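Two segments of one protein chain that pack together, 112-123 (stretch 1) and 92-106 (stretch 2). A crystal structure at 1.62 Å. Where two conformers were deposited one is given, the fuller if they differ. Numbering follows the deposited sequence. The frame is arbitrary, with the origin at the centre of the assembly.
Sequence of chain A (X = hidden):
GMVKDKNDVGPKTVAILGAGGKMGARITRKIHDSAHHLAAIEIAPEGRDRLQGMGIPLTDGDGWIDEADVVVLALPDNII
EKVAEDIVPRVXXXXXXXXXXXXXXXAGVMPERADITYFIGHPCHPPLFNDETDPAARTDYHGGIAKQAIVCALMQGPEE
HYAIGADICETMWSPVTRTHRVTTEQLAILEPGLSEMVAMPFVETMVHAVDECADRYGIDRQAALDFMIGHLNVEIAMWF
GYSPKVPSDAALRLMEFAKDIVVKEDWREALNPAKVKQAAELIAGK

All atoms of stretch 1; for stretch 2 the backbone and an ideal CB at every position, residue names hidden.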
# COMPACT_ATOMS: atom_id res chain seq x y z
N GLU A 112 -4.98 -1.05 -38.93
CA GLU A 112 -3.89 -1.75 -39.62
C GLU A 112 -3.22 -0.84 -40.63
O GLU A 112 -3.84 -0.41 -41.60
CB GLU A 112 -4.43 -2.99 -40.36
CG GLU A 112 -3.38 -3.82 -41.04
CD GLU A 112 -3.97 -4.91 -41.93
OE1 GLU A 112 -5.21 -5.05 -41.99
OE2 GLU A 112 -3.18 -5.61 -42.60
N ARG A 113 -1.96 -0.56 -40.38
CA ARG A 113 -1.11 0.24 -41.26
C ARG A 113 0.36 -0.12 -40.98
O ARG A 113 0.97 0.32 -39.99
CB ARG A 113 -1.37 1.73 -41.11
CG ARG A 113 -0.52 2.53 -42.16
CD ARG A 113 -0.68 4.03 -42.15
NE ARG A 113 0.32 4.53 -43.09
CZ ARG A 113 0.56 5.79 -43.32
NH1 ARG A 113 -0.13 6.75 -42.74
NH2 ARG A 113 1.54 6.09 -44.17
N ALA A 114 0.93 -0.84 -41.92
CA ALA A 114 2.24 -1.46 -41.75
C ALA A 114 3.44 -0.54 -41.73
O ALA A 114 4.43 -0.83 -41.08
CB ALA A 114 2.46 -2.51 -42.85
N ASP A 115 3.31 0.55 -42.47
CA ASP A 115 4.42 1.47 -42.75
C ASP A 115 4.51 2.65 -41.79
O ASP A 115 5.25 3.62 -42.04
CB ASP A 115 4.39 1.98 -44.17
CG ASP A 115 3.23 2.95 -44.42
OD1 ASP A 115 2.12 2.57 -43.97
OD2 ASP A 115 3.41 3.98 -45.12
N ILE A 116 3.88 2.49 -40.64
CA ILE A 116 4.05 3.42 -39.52
C ILE A 116 4.47 2.60 -38.27
O ILE A 116 4.41 1.38 -38.24
CB ILE A 116 2.85 4.38 -39.25
CG1 ILE A 116 1.54 3.63 -38.94
CG2 ILE A 116 2.66 5.34 -40.45
CD1 ILE A 116 1.35 3.14 -37.53
N THR A 117 4.85 3.32 -37.22
CA THR A 117 5.29 2.71 -35.98
C THR A 117 4.24 2.96 -34.91
O THR A 117 3.69 4.06 -34.83
CB THR A 117 6.61 3.36 -35.51
OG1 THR A 117 7.67 2.98 -36.40
CG2 THR A 117 6.96 3.00 -34.05
N TYR A 118 3.97 1.93 -34.14
CA TYR A 118 3.14 2.03 -32.94
C TYR A 118 4.05 1.75 -31.77
O TYR A 118 4.75 0.72 -31.72
CB TYR A 118 1.98 1.00 -32.94
CG TYR A 118 0.81 1.33 -33.83
CD1 TYR A 118 0.16 2.52 -33.73
CD2 TYR A 118 0.25 0.35 -34.64
CE1 TYR A 118 -0.95 2.78 -34.53
CE2 TYR A 118 -0.85 0.61 -35.44
CZ TYR A 118 -1.46 1.80 -35.38
OH TYR A 118 -2.59 2.01 -36.16
N PHE A 119 4.05 2.70 -30.85
CA PHE A 119 4.85 2.65 -29.64
C PHE A 119 3.91 2.89 -28.48
O PHE A 119 3.12 3.82 -28.52
CB PHE A 119 5.94 3.72 -29.70
CG PHE A 119 6.94 3.62 -28.57
CD1 PHE A 119 6.70 4.23 -27.34
CD2 PHE A 119 8.14 2.98 -28.74
CE1 PHE A 119 7.62 4.12 -26.32
CE2 PHE A 119 9.04 2.89 -27.71
CZ PHE A 119 8.78 3.48 -26.51
N ILE A 120 4.05 2.06 -27.47
CA ILE A 120 3.24 2.11 -26.22
C ILE A 120 4.13 2.44 -25.04
O ILE A 120 5.17 1.82 -24.82
CB ILE A 120 2.46 0.80 -25.93
CG1 ILE A 120 1.79 0.25 -27.18
CG2 ILE A 120 1.47 1.08 -24.82
CD1 ILE A 120 1.20 -1.16 -26.95
N GLY A 121 3.69 3.42 -24.23
CA GLY A 121 4.36 3.73 -22.98
C GLY A 121 3.36 3.84 -21.85
O GLY A 121 2.20 4.08 -22.09
N HIS A 122 3.81 3.53 -20.64
CA HIS A 122 2.97 3.73 -19.46
C HIS A 122 3.83 3.94 -18.23
O HIS A 122 4.80 3.22 -18.05
CB HIS A 122 2.07 2.53 -19.27
CG HIS A 122 0.85 2.85 -18.47
ND1 HIS A 122 -0.26 3.43 -19.05
CD2 HIS A 122 0.62 2.82 -17.14
CE1 HIS A 122 -1.17 3.63 -18.11
NE2 HIS A 122 -0.66 3.28 -16.94
N PRO A 123 3.46 4.92 -17.36
CA PRO A 123 4.27 5.14 -16.18
C PRO A 123 4.04 4.06 -15.13
O PRO A 123 2.96 3.44 -15.10
CB PRO A 123 3.77 6.48 -15.67
CG PRO A 123 2.50 6.73 -16.30
CD PRO A 123 2.41 5.94 -17.56
N UNK A 92 2.63 10.66 -42.30
CA UNK A 92 3.63 10.24 -43.26
C UNK A 92 4.17 8.85 -42.88
O UNK A 92 4.18 8.47 -41.68
CB UNK A 92 4.76 11.26 -43.33
N UNK A 93 4.60 8.07 -43.87
CA UNK A 93 5.19 6.78 -43.53
C UNK A 93 6.30 7.02 -42.50
O UNK A 93 7.02 8.00 -42.58
CB UNK A 93 5.73 6.07 -44.77
N UNK A 94 6.47 6.10 -41.58
CA UNK A 94 7.57 6.23 -40.60
C UNK A 94 7.28 7.05 -39.38
O UNK A 94 8.11 7.11 -38.46
CB UNK A 94 8.79 6.84 -41.29
N UNK A 95 6.10 7.66 -39.34
CA UNK A 95 5.66 8.41 -38.18
C UNK A 95 5.47 7.41 -37.03
O UNK A 95 4.96 6.30 -37.21
CB UNK A 95 4.37 9.19 -38.47
N UNK A 96 5.84 7.86 -35.83
CA UNK A 96 5.66 7.08 -34.61
C UNK A 96 4.36 7.57 -33.94
O UNK A 96 4.25 8.71 -33.57
CB UNK A 96 6.86 7.22 -33.68
N UNK A 97 3.38 6.69 -33.91
CA UNK A 97 2.09 6.92 -33.22
C UNK A 97 2.25 6.31 -31.83
O UNK A 97 2.45 5.07 -31.65
CB UNK A 97 0.91 6.31 -33.97
N UNK A 98 2.19 7.20 -30.83
CA UNK A 98 2.50 6.87 -29.47
C UNK A 98 1.25 6.85 -28.60
O UNK A 98 0.53 7.83 -28.46
CB UNK A 98 3.52 7.86 -28.91
N UNK A 99 1.00 5.65 -28.10
CA UNK A 99 -0.17 5.34 -27.25
C UNK A 99 0.29 5.21 -25.81
O UNK A 99 1.33 4.63 -25.51
CB UNK A 99 -0.87 4.06 -27.71
N UNK A 100 -0.51 5.76 -24.91
CA UNK A 100 -0.14 5.87 -23.51
C UNK A 100 -0.74 4.78 -22.62
O UNK A 100 -0.74 4.92 -21.38
CB UNK A 100 -0.56 7.24 -22.98
N UNK A 101 -1.30 3.76 -23.23
CA UNK A 101 -1.95 2.67 -22.54
C UNK A 101 -2.08 1.49 -23.49
O UNK A 101 -2.38 1.66 -24.66
CB UNK A 101 -3.32 3.10 -22.00
N UNK A 102 -1.79 0.31 -22.98
CA UNK A 102 -1.86 -0.90 -23.79
C UNK A 102 -3.27 -1.40 -24.11
O UNK A 102 -3.40 -2.35 -24.87
CB UNK A 102 -1.10 -2.02 -23.07
N UNK A 103 -4.30 -0.82 -23.48
CA UNK A 103 -5.65 -1.34 -23.66
C UNK A 103 -6.12 -1.44 -25.12
O UNK A 103 -6.44 -2.52 -25.60
CB UNK A 103 -6.63 -0.45 -22.88
N UNK A 104 -6.18 -0.31 -25.82
CA UNK A 104 -6.65 -0.35 -27.23
C UNK A 104 -5.78 -1.23 -28.12
O UNK A 104 -6.27 -2.05 -28.88
CB UNK A 104 -6.69 1.06 -27.81
N UNK A 105 -4.46 -1.09 -28.03
CA UNK A 105 -3.53 -1.93 -28.78
C UNK A 105 -3.80 -3.40 -28.55
O UNK A 105 -3.91 -4.17 -29.51
CB UNK A 105 -2.09 -1.60 -28.40
N UNK A 106 -3.90 -3.80 -27.30
CA UNK A 106 -4.05 -5.25 -26.98
C UNK A 106 -5.45 -5.73 -27.32
O UNK A 106 -5.66 -6.91 -27.62
CB UNK A 106 -3.76 -5.52 -25.50

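Position 92 opens a turn, and its CA-to-CB bond points away from stretch 1, with no atom of that stretch within 5.5 Å of the ideal CB. Almost any side chain would fit; the residue is Arg 92.

At 93 the ideal CB lies 3.1 Å from Asp 115 OD2, and phi is -52°. A compact residue suits the tight spot, and proline suits the phi. Pro 93 packs its ring beside the salt-bridged Arg 113 and Asp 115, with CG 3.4 Å from Asp 115 OD2 and 3.8 Å from Arg 113 NH2.

At 94 phi/psi is 86/-5, where a CB would jam against the carbonyl oxygen of position 93. This calls for glycine, and Gly 94 takes the third place of the type II turn; its N donates to Asp 115 O at 2.8 Å.

The CB of 95 points sideways, 4.7 Å from Ile 116 CG2, so a small or branched residue is plausible. It is Thr 95, whose OG1 donates to Arg 92 O at 2.7 Å, bracing the turn. Its carbonyl O accepts from Thr 117 N at 3.0 Å, starting the parallel pairing.

From 96 to 99 the strand runs parallel to stretch 1, and side chains alternate between the sheet's faces. Position 96 shares a face with Thr 117 and Phe 119, where an aliphatic, especially beta-branched, residue would suit. Ile 96 sets CG2 3.9 Å from Phe 119 CB and CG1 3.9 Å from Thr 117 CG2.

Position 97 faces the other way, its ideal CB 3.9 Å from Tyr 118 CD1 and 3.7 Å from Thr 117 O. With neighbours this close, a compact apolar residue is a good choice. Val 97 packs against the ring, its CB 3.8 Å from Tyr 118 CD1 and its CG1 nearly as close, while its N donates to Thr 117 O at 2.8 Å and its O accepts from Phe 119 N at 3.0 Å.

Position 98 returns to the side of the sheet that holds Phe 119, where leucine, isoleucine or methionine could lie beside the ring. Leu 98 brings CG to 3.9 Å from Phe 119 CD1.

Position 99 lies on the face of Tyr 118 and Ile 120, so a flexible or branched aliphatic would serve. Ile 99, in the conformer given, reaches CD1 to 3.9 Å from Tyr 118 CD1 and 4.3 Å from Ile 120 CG1.

At 100 CB points away, leaving the choice loose. Leu 100 contributes chiefly its backbone, its O accepting from His 122 ND1 at 2.8 Å.

The CB of 101 also points away, but the chain then turns into a helix, inviting a capping acceptor such as Asp, Ser, Thr or Asn. Asp 101 OD1 accepts from the N of residue 103 at 2.8 Å, a capping bond.

At 102 the ideal CB is 4.4 Å from Ile 120 CG2; a small apolar residue fits, and Ala 102 touches that methyl.

Positions 103 and 104, out of reach, are Ala 103 and Ala 104.

Position 105 points toward Ile 120, favouring a compact apolar group, and its phi of -54° suits a proline ring. Pro 105 places CB 3.6 Å from Ile 120 CD1.

At 106 CA-to-CB points sideways, with nothing of stretch 1 near, so many residues would do; Tyr 106 carries its ring out of reach of stretch 1.

Stretch 2, residues 92-106: RPGTIVLILDAAAPY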
# COMPACT_ATOMS: atom_id res chain seq x y z
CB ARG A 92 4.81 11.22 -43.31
CG ARG A 92 4.45 12.63 -43.78
CD ARG A 92 5.68 13.53 -43.52
NE ARG A 92 6.04 13.66 -42.09
CZ ARG A 92 7.14 14.25 -41.64
NH1 ARG A 92 8.02 14.75 -42.49
NH2 ARG A 92 7.38 14.33 -40.35
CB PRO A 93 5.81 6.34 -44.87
CG PRO A 93 4.85 6.92 -45.90
CD PRO A 93 4.50 8.28 -45.34
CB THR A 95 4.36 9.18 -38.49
OG1 THR A 95 4.58 10.06 -39.58
CG2 THR A 95 3.86 9.97 -37.25
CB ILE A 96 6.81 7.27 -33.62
CG1 ILE A 96 8.09 6.68 -34.16
CG2 ILE A 96 6.52 6.59 -32.28
CD1 ILE A 96 9.40 7.28 -33.46
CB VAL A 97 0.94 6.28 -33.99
CG1 VAL A 97 -0.35 6.39 -33.16
CG2 VAL A 97 0.82 6.93 -35.41
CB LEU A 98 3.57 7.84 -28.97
CG LEU A 98 4.55 7.38 -27.89
CD1 LEU A 98 5.69 8.42 -27.69
CD2 LEU A 98 3.82 7.08 -26.62
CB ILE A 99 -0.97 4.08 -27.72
CG1 ILE A 99 -1.09 3.95 -29.25
CG2 ILE A 99 -2.36 4.09 -27.12
CD1 ILE A 99 -0.03 3.01 -29.90
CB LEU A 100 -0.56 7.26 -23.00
CG LEU A 100 -0.04 8.48 -23.80
CD1 LEU A 100 -0.40 9.86 -23.16
CD2 LEU A 100 1.47 8.34 -24.01
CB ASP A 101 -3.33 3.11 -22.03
CG ASP A 101 -3.93 2.13 -21.03
OD1 ASP A 101 -4.26 0.96 -21.37
OD2 ASP A 101 -4.10 2.54 -19.87
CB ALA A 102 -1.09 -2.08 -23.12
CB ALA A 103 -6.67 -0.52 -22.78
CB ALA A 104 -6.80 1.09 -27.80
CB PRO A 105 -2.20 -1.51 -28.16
CG PRO A 105 -2.40 -0.11 -27.97
CD PRO A 105 -3.72 -0.04 -27.32
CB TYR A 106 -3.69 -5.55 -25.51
CG TYR A 106 -3.45 -7.01 -25.24
CD1 TYR A 106 -2.47 -7.69 -25.90
CD2 TYR A 106 -4.24 -7.70 -24.32
CE1 TYR A 106 -2.27 -9.04 -25.69
CE2 TYR A 106 -4.04 -9.03 -24.10
CZ TYR A 106 -3.05 -9.70 -24.79
OH TYR A 106 -2.81 -11.02 -24.56
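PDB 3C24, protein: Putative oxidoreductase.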